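Local atomic coordinates of lysin (Bacillus phage PBC5, PDB entry 6ILU), a protein that binds the bacterial cell wall, probably through an SH3b-type fold, as the cell-wall-binding domain of a phage endolysin. Residues G51-G54 / K58-I61; M60-L63 / Q68-Y71; N93-D96 / N101-G104. All coordinates share one frame; numbering follows the deposited sequence.

Interaction 1: residues G51-G54 / K58-I61; sequences GYWG and KDMI
Tyr52 and Met60 face each other as an antiparallel hydrogen-bonded pair, each donating its amide to the other's carbonyl. Tyr52 N reaches Met60 O at 2.8 Å in an almost straight bond (177° at the hydrogen), while Met60 N meets a lone pair of Tyr52 O in the carbonyl plane at 3.0 Å. One step further into the sheet, Gly51 and Ile61 form a non-hydrogen-bonded pair. Weaker CA-H...O contacts flank the two strong bonds: Asp59 CA approaches Tyr52 O at 3.3 Å, and Gly51 CA lies against Met60 O.

Beyond this pairing the chains part into a loop, and the side chains of Tyr52, Trp53 and Asp59 make most of the remaining contacts. Tyr52 has CG opposite its own backbone N (chi1 171°), which carries the ring along 58-61 so that Lys58 O lies at the ring's edge, 3.6 Å from CD2. One face of the same ring has Gly54 N above it, near the rim. The CB atoms of Tyr52 and Met60 meet at 4.1 Å on their common side of the sheet. Asp59 leans back across the loop: OD2 comes to 3.9 Å from Trp53 CE3, the carboxylate turned 71° against the indole, while OD1 accepts a hydrogen bond from Gly55 N, across the turn that joins the two segments.

Trp53 has its polar partner in His115, whose carbonyl accepts NE1, and its ring meets His115 and Trp79. The contact thus closes the hairpin of strands 46-52 and 60-62, with Trp69 of strand 69-71 beside Tyr52 and strand 75-84 packed against Ile61.

Interaction 2: residues M60-L63 / Q68-Y71; sequences MICL and QWAY
Met60 and Cys62 each lay an aliphatic group on an aromatic ring of the opposite strand, in a beta hairpin whose strands 60-62 and 69-71 run antiparallel. Met60 bends at its last torsion (chi3 88°), bringing CE over the centre of the Tyr71 ring, 3.8 Å from the centroid and only 3° off the normal. Its CG also touches Tyr71 CD1, and SD stands obliquely to the ring in a Met-aromatic contact. Lys73 makes a cation-pi contact with this tyrosine.

Trp69 instead turns its indole back beneath strand 60-62. Met60 O lies at the indole edge, 3.6 Å from CZ3, whereas Cys62 covers part of one face: its CB stands 3.6 Å from the centroid of the six-membered ring, and SG sits over the five-membered ring.

Ile61 and Ala70 share the other side of the sheet, against Phe75, and join through two backbone hydrogen bonds, Ile61 N to Ala70 O at 2.8 Å and Ala70 N to Ile61 O at 2.9 Å. Where the hairpin begins to turn, Leu63 N donates to Gln68 O at 2.8 Å in a nearly straight bond, 177° at the hydrogen.

Interaction 3: residues N93-D96 / N101-G104; sequences NFYD and NFLG. With SO4 (sulfate ion), chain C; EDO (1,2-ethanediol), chain L.
Asn101 meets Asp96 through both its backbone and its side chain, a double grip at the loop end of the hairpin. Its N donates to Asp96 OD1 at 2.8 Å from above the carboxylate plane, and its ND2 reaches OD2 on the syn side at 3.0 Å, with amide and carboxylate planes 56° apart. Asn101 O returns a bond by accepting Asp96 N. A 1,2-ethanediol, probably from the crystallisation liquor, also donates to Asp96 OD1.

Phe102 follows, its backbone lying along the Tyr95 ring: CA is 3.4 Å from Tyr95 CD1. With CG opposite its backbone N (chi1 170°), the phenyl extends toward Asn93, at the Gly104 end of the hairpin, and CE1 comes to 3.3 Å from OD1 of Asn93, an atom that is hydrogen-bonded to Asn105.

Leu103 points across to the partner strand. Its CB touches Phe94 CE1 at 3.6 Å, the two side chains crossing at about a right angle, while CD1 rests against Asp96 CB.

Gly104 packs against one face of the Phe94 ring, its C atom offset toward the rim. Phe94 N donates to Gly104 O at 2.8 Å.

Phe94 O takes two donors, Leu103 N at 2.9 Å and Gly104 N at 3.3 Å, so that two residues oppose one: this is a classic beta bulge in a two-stranded hairpin. Beside it Asn93 ND2 and Tyr95 OH of the hairpin, together with Lys131 and His134, hydrogen-bond a sulfate that probably came from the crystallisation liquor, so this flank can hold an anion.

Overall arrangement
Following the chain from its N terminus, interaction 1 closes the short loop between strands 46-52 and 60-62. Interaction 2 begins on the strand where interaction 1 ends: the two share Met60 and Ile61, and the next turn brings strand 69-71 back along the far edge of 60-62. They therefore follow one another as a three-stranded meander, neither nested nor crossed, and touch where Trp69 lies against Tyr52 and Gly51. Interaction 3 comes later, closing an independent hairpin between strands 92-95 and 102-106. Its centre is about 23 Å from that of interaction 1 and 27 Å from that of interaction 2, on the opposite side of the chain's centre from the latter.

Interaction 1: residues G51-G54 / K58-I61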
loop_
_atom_site.group_PDB
_atom_site.type_symbol
_atom_site.label_atom_id
_atom_site.label_comp_id
_atom_site.label_asym_id
_atom_site.label_seq_id
_atom_site.Cartn_x
_atom_site.Cartn_y
_atom_site.Cartn_z
ATOM N N GLY A 51 -3.739 2.191 -1.703
ATOM C CA GLY A 51 -3.319 2.183 -3.101
ATOM C C GLY A 51 -4.545 1.936 -3.967
ATOM O O GLY A 51 -5.499 1.215 -3.573
ATOM N N TYR A 52 -4.554 2.593 -5.139
ATOM C CA TYR A 52 -5.512 2.333 -6.198
ATOM C C TYR A 52 -4.695 1.664 -7.278
ATOM O O TYR A 52 -3.761 2.293 -7.831
ATOM C CB TYR A 52 -6.131 3.616 -6.742
ATOM C CG TYR A 52 -6.944 3.327 -7.958
ATOM C CD1 TYR A 52 -8.074 2.517 -7.880
ATOM C CD2 TYR A 52 -6.552 3.809 -9.213
ATOM C CE1 TYR A 52 -8.824 2.200 -9.015
ATOM C CE2 TYR A 52 -7.307 3.510 -10.360
ATOM C CZ TYR A 52 -8.453 2.739 -10.240
ATOM O OH TYR A 52 -9.219 2.442 -11.349
ATOM N N TRP A 53 -5.002 0.401 -7.579
ATOM C CA TRP A 53 -4.181 -0.403 -8.485
ATOM C C TRP A 53 -4.825 -0.415 -9.856
ATOM O O TRP A 53 -5.396 -1.401 -10.306
ATOM C CB TRP A 53 -3.994 -1.811 -7.854
ATOM C CG TRP A 53 -3.318 -1.605 -6.536
ATOM C CD1 TRP A 53 -3.899 -1.671 -5.259
ATOM C CD2 TRP A 53 -1.937 -1.296 -6.325
ATOM N NE1 TRP A 53 -2.956 -1.365 -4.309
ATOM C CE2 TRP A 53 -1.747 -1.135 -4.932
ATOM C CE3 TRP A 53 -0.844 -1.080 -7.188
ATOM C CZ2 TRP A 53 -0.506 -0.804 -4.384
ATOM C CZ3 TRP A 53 0.384 -0.779 -6.647
ATOM C CH2 TRP A 53 0.553 -0.640 -5.254
ATOM N N GLY A 54 -4.705 0.719 -10.552
ATOM C CA GLY A 54 -5.323 0.860 -11.863
ATOM C C GLY A 54 -4.468 0.341 -12.995
ATOM O O GLY A 54 -4.932 0.213 -14.120
ATOM N N LYS A 58 -1.754 4.584 -14.208
ATOM C CA LYS A 58 -3.012 4.948 -13.551
ATOM C C LYS A 58 -3.006 4.611 -12.067
ATOM O O LYS A 58 -3.966 4.953 -11.360
ATOM C CB LYS A 58 -4.220 4.245 -14.201
ATOM C CG LYS A 58 -4.427 4.633 -15.669
ATOM C CD LYS A 58 -5.635 3.961 -16.282
ATOM C CE LYS A 58 -5.619 4.040 -17.811
ATOM N NZ LYS A 58 -5.569 5.441 -18.345
ATOM N N ASP A 59 -1.943 3.969 -11.584
ATOM C CA ASP A 59 -1.819 3.705 -10.141
ATOM C C ASP A 59 -1.789 5.005 -9.348
ATOM O O ASP A 59 -1.074 5.970 -9.735
ATOM C CB ASP A 59 -0.543 2.916 -9.797
ATOM C CG ASP A 59 -0.581 1.469 -10.250
ATOM O OD1 ASP A 59 -1.655 0.933 -10.541
ATOM O OD2 ASP A 59 0.501 0.835 -10.318
ATOM N N MET A 60 -2.544 5.000 -8.235
ATOM C CA MET A 60 -2.535 6.123 -7.289
ATOM C C MET A 60 -2.310 5.691 -5.845
ATOM O O MET A 60 -2.608 4.522 -5.462
ATOM C CB MET A 60 -3.860 6.918 -7.386
ATOM C CG MET A 60 -4.051 7.455 -8.806
ATOM S SD MET A 60 -5.410 8.601 -8.933
ATOM C CE MET A 60 -4.584 10.161 -8.542
ATOM N N ILE A 61 -1.800 6.618 -5.023
ATOM C CA ILE A 61 -1.597 6.349 -3.604
ATOM C C ILE A 61 -2.339 7.415 -2.819
ATOM O O ILE A 61 -2.463 8.540 -3.266
ATOM C CB ILE A 61 -0.107 6.377 -3.190
ATOM C CG1 ILE A 61 0.622 7.570 -3.839
ATOM C CG2 ILE A 61 0.604 5.047 -3.567
ATOM C CD1 ILE A 61 2.041 7.792 -3.241
#

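Interaction 2: residues M60-L63 / Q68-Y71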
loop_
_atom_site.group_PDB
_atom_site.type_symbol
_atom_site.label_atom_id
_atom_site.label_comp_id
_atom_site.label_asym_id
_atom_site.label_seq_id
_atom_site.Cartn_x
_atom_site.Cartn_y
_atom_site.Cartn_z
ATOM N N MET A 60 -2.544 5.000 -8.235
ATOM C CA MET A 60 -2.535 6.123 -7.289
ATOM C C MET A 60 -2.310 5.691 -5.845
ATOM O O MET A 60 -2.608 4.522 -5.462
ATOM C CB MET A 60 -3.860 6.918 -7.386
ATOM C CG MET A 60 -4.051 7.455 -8.806
ATOM S SD MET A 60 -5.410 8.601 -8.933
ATOM C CE MET A 60 -4.584 10.161 -8.542
ATOM N N ILE A 61 -1.800 6.618 -5.023
ATOM C CA ILE A 61 -1.597 6.349 -3.604
ATOM C C ILE A 61 -2.339 7.415 -2.819
ATOM O O ILE A 61 -2.463 8.540 -3.266
ATOM C CB ILE A 61 -0.107 6.377 -3.190
ATOM C CG1 ILE A 61 0.622 7.570 -3.839
ATOM C CG2 ILE A 61 0.604 5.047 -3.567
ATOM C CD1 ILE A 61 2.041 7.792 -3.241
ATOM N N CYS A 62 -2.869 7.018 -1.656
ATOM C CA CYS A 62 -3.670 7.906 -0.835
ATOM C C CYS A 62 -2.823 8.395 0.335
ATOM O O CYS A 62 -2.338 7.575 1.141
ATOM C CB CYS A 62 -4.888 7.162 -0.325
ATOM S SG CYS A 62 -6.003 8.403 0.482
ATOM N N LEU A 63 -2.638 9.709 0.442
ATOM C CA LEU A 63 -1.825 10.271 1.534
ATOM C C LEU A 63 -2.644 10.706 2.750
ATOM O O LEU A 63 -2.121 11.325 3.669
ATOM C CB LEU A 63 -0.999 11.480 1.017
ATOM C CG LEU A 63 -0.145 11.116 -0.197
ATOM C CD1 LEU A 63 0.687 12.321 -0.616
ATOM C CD2 LEU A 63 0.763 9.893 0.090
ATOM N N GLN A 68 -6.992 13.034 -0.957
ATOM C CA GLN A 68 -5.524 13.030 -0.954
ATOM C C GLN A 68 -4.940 11.925 -1.805
ATOM O O GLN A 68 -3.886 11.378 -1.484
ATOM C CB GLN A 68 -5.024 12.944 0.491
ATOM C CG GLN A 68 -5.145 14.300 1.231
ATOM C CD GLN A 68 -6.471 14.495 1.936
ATOM O OE1 GLN A 68 -6.909 13.601 2.659
ATOM N NE2 GLN A 68 -7.090 15.684 1.780
ATOM N N TRP A 69 -5.583 11.626 -2.933
ATOM C CA TRP A 69 -4.962 10.698 -3.900
ATOM C C TRP A 69 -3.955 11.396 -4.804
ATOM O O TRP A 69 -4.159 12.546 -5.208
ATOM C CB TRP A 69 -6.033 10.055 -4.807
ATOM C CG TRP A 69 -6.923 9.091 -4.081
ATOM C CD1 TRP A 69 -8.146 9.353 -3.586
ATOM C CD2 TRP A 69 -6.634 7.724 -3.777
ATOM N NE1 TRP A 69 -8.684 8.213 -2.982
ATOM C CE2 TRP A 69 -7.747 7.204 -3.107
ATOM C CE3 TRP A 69 -5.543 6.887 -4.061
ATOM C CZ2 TRP A 69 -7.814 5.854 -2.685
ATOM C CZ3 TRP A 69 -5.580 5.569 -3.642
ATOM C CH2 TRP A 69 -6.700 5.058 -2.945
ATOM N N ALA A 70 -2.880 10.671 -5.136
ATOM C CA ALA A 70 -1.851 11.225 -6.006
ATOM C C ALA A 70 -1.302 10.106 -6.890
ATOM O O ALA A 70 -1.312 8.940 -6.503
ATOM C CB ALA A 70 -0.718 11.854 -5.196
ATOM N N TYR A 71 -0.787 10.455 -8.057
ATOM C CA TYR A 71 -0.239 9.387 -8.911
ATOM C C TYR A 71 1.089 8.840 -8.384
ATOM O O TYR A 71 2.000 9.622 -8.068
ATOM C CB TYR A 71 -0.050 9.896 -10.345
ATOM C CG TYR A 71 -1.334 10.125 -11.086
ATOM C CD1 TYR A 71 -2.099 9.054 -11.528
ATOM C CD2 TYR A 71 -1.792 11.410 -11.353
ATOM C CE1 TYR A 71 -3.299 9.254 -12.227
ATOM C CE2 TYR A 71 -2.983 11.606 -12.050
ATOM C CZ TYR A 71 -3.721 10.528 -12.490
ATOM O OH TYR A 71 -4.869 10.741 -13.218
#

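Interaction 3: residues N93-D96 / N101-G104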
loop_
_atom_site.group_PDB
_atom_site.type_symbol
_atom_site.label_atom_id
_atom_site.label_comp_id
_atom_site.label_asym_id
_atom_site.label_seq_id
_atom_site.Cartn_x
_atom_site.Cartn_y
_atom_site.Cartn_z
ATOM N N ASN A 93 -2.509 -18.862 4.996
ATOM C CA ASN A 93 -3.654 -18.755 4.099
ATOM C C ASN A 93 -3.860 -17.337 3.586
ATOM O O ASN A 93 -3.637 -16.374 4.315
ATOM C CB ASN A 93 -4.916 -19.158 4.827
ATOM C CG ASN A 93 -4.926 -20.644 5.202
ATOM O OD1 ASN A 93 -4.404 -21.471 4.456
ATOM N ND2 ASN A 93 -5.533 -20.957 6.323
ATOM N N PHE A 94 -4.387 -17.223 2.372
ATOM C CA PHE A 94 -4.853 -15.923 1.901
ATOM C C PHE A 94 -6.251 -16.044 1.311
ATOM O O PHE A 94 -6.702 -17.157 0.854
ATOM C CB PHE A 94 -3.855 -15.248 0.871
ATOM C CG PHE A 94 -3.583 -16.022 -0.397
ATOM C CD1 PHE A 94 -4.445 -15.961 -1.469
ATOM C CD2 PHE A 94 -2.423 -16.808 -0.507
ATOM C CE1 PHE A 94 -4.195 -16.670 -2.630
ATOM C CE2 PHE A 94 -2.141 -17.521 -1.665
ATOM C CZ PHE A 94 -3.030 -17.448 -2.741
ATOM N N TYR A 95 -6.908 -14.871 1.277
ATOM C CA TYR A 95 -8.347 -14.775 0.999
ATOM C C TYR A 95 -8.604 -13.771 -0.109
ATOM O O TYR A 95 -7.713 -12.974 -0.456
ATOM C CB TYR A 95 -9.123 -14.356 2.273
ATOM C CG TYR A 95 -8.919 -15.374 3.382
ATOM C CD1 TYR A 95 -9.830 -16.408 3.572
ATOM C CD2 TYR A 95 -7.796 -15.313 4.203
ATOM C CE1 TYR A 95 -9.621 -17.378 4.595
ATOM C CE2 TYR A 95 -7.588 -16.282 5.239
ATOM C CZ TYR A 95 -8.500 -17.288 5.384
ATOM O OH TYR A 95 -8.302 -18.227 6.373
ATOM N N ASP A 96 -9.808 -13.780 -0.660
ATOM C CA ASP A 96 -10.089 -12.799 -1.750
ATOM C C ASP A 96 -10.536 -11.401 -1.288
ATOM O O ASP A 96 -10.891 -10.525 -2.113
ATOM C CB ASP A 96 -11.093 -13.409 -2.731
ATOM C CG ASP A 96 -12.525 -13.475 -2.209
ATOM O OD1 ASP A 96 -12.794 -13.189 -1.035
ATOM O OD2 ASP A 96 -13.410 -13.846 -3.014
ATOM N N ASN A 101 -13.345 -15.091 0.960
ATOM C CA ASN A 101 -13.287 -16.513 0.620
ATOM C C ASN A 101 -11.847 -16.997 0.605
ATOM O O ASN A 101 -10.962 -16.334 0.044
ATOM C CB ASN A 101 -13.900 -16.755 -0.766
ATOM C CG ASN A 101 -15.324 -16.344 -0.828
ATOM O OD1 ASN A 101 -16.104 -16.737 0.036
ATOM N ND2 ASN A 101 -15.674 -15.485 -1.796
ATOM N N PHE A 102 -11.611 -18.189 1.162
ATOM C CA PHE A 102 -10.284 -18.764 1.098
ATOM C C PHE A 102 -9.843 -19.030 -0.339
ATOM O O PHE A 102 -10.592 -19.618 -1.126
ATOM C CB PHE A 102 -10.286 -20.050 1.906
ATOM C CG PHE A 102 -9.031 -20.893 1.738
ATOM C CD1 PHE A 102 -7.801 -20.414 2.172
ATOM C CD2 PHE A 102 -9.092 -22.107 1.118
ATOM C CE1 PHE A 102 -6.629 -21.190 2.037
ATOM C CE2 PHE A 102 -7.955 -22.888 0.979
ATOM C CZ PHE A 102 -6.713 -22.412 1.432
ATOM N N LEU A 103 -8.632 -18.613 -0.667
ATOM C CA LEU A 103 -8.131 -18.830 -2.047
ATOM C C LEU A 103 -6.946 -19.749 -2.145
ATOM O O LEU A 103 -6.821 -20.475 -3.147
ATOM C CB LEU A 103 -7.694 -17.505 -2.657
ATOM C CG LEU A 103 -8.802 -16.451 -2.816
ATOM C CD1 LEU A 103 -8.152 -15.236 -3.559
ATOM C CD2 LEU A 103 -9.949 -17.058 -3.599
ATOM N N GLY A 104 -6.031 -19.652 -1.179
ATOM C CA GLY A 104 -4.788 -20.402 -1.340
ATOM C C GLY A 104 -3.823 -20.162 -0.196
ATOM O O GLY A 104 -4.183 -19.566 0.800
HETATM S S SO4 C . -6.234 -18.288 8.999
HETATM O O1 SO4 C . -7.680 -18.268 8.869
HETATM O O2 SO4 C . -5.569 -17.366 8.089
HETATM O O3 SO4 C . -5.987 -17.913 10.406
HETATM O O4 SO4 C . -5.767 -19.636 8.732
HETATM C C1 EDO L . -14.517 -9.496 -0.606
HETATM O O1 EDO L . -13.900 -8.413 0.075
HETATM C C2 EDO L . -14.482 -10.723 0.300
HETATM O O2 EDO L . -15.018 -11.878 -0.380
#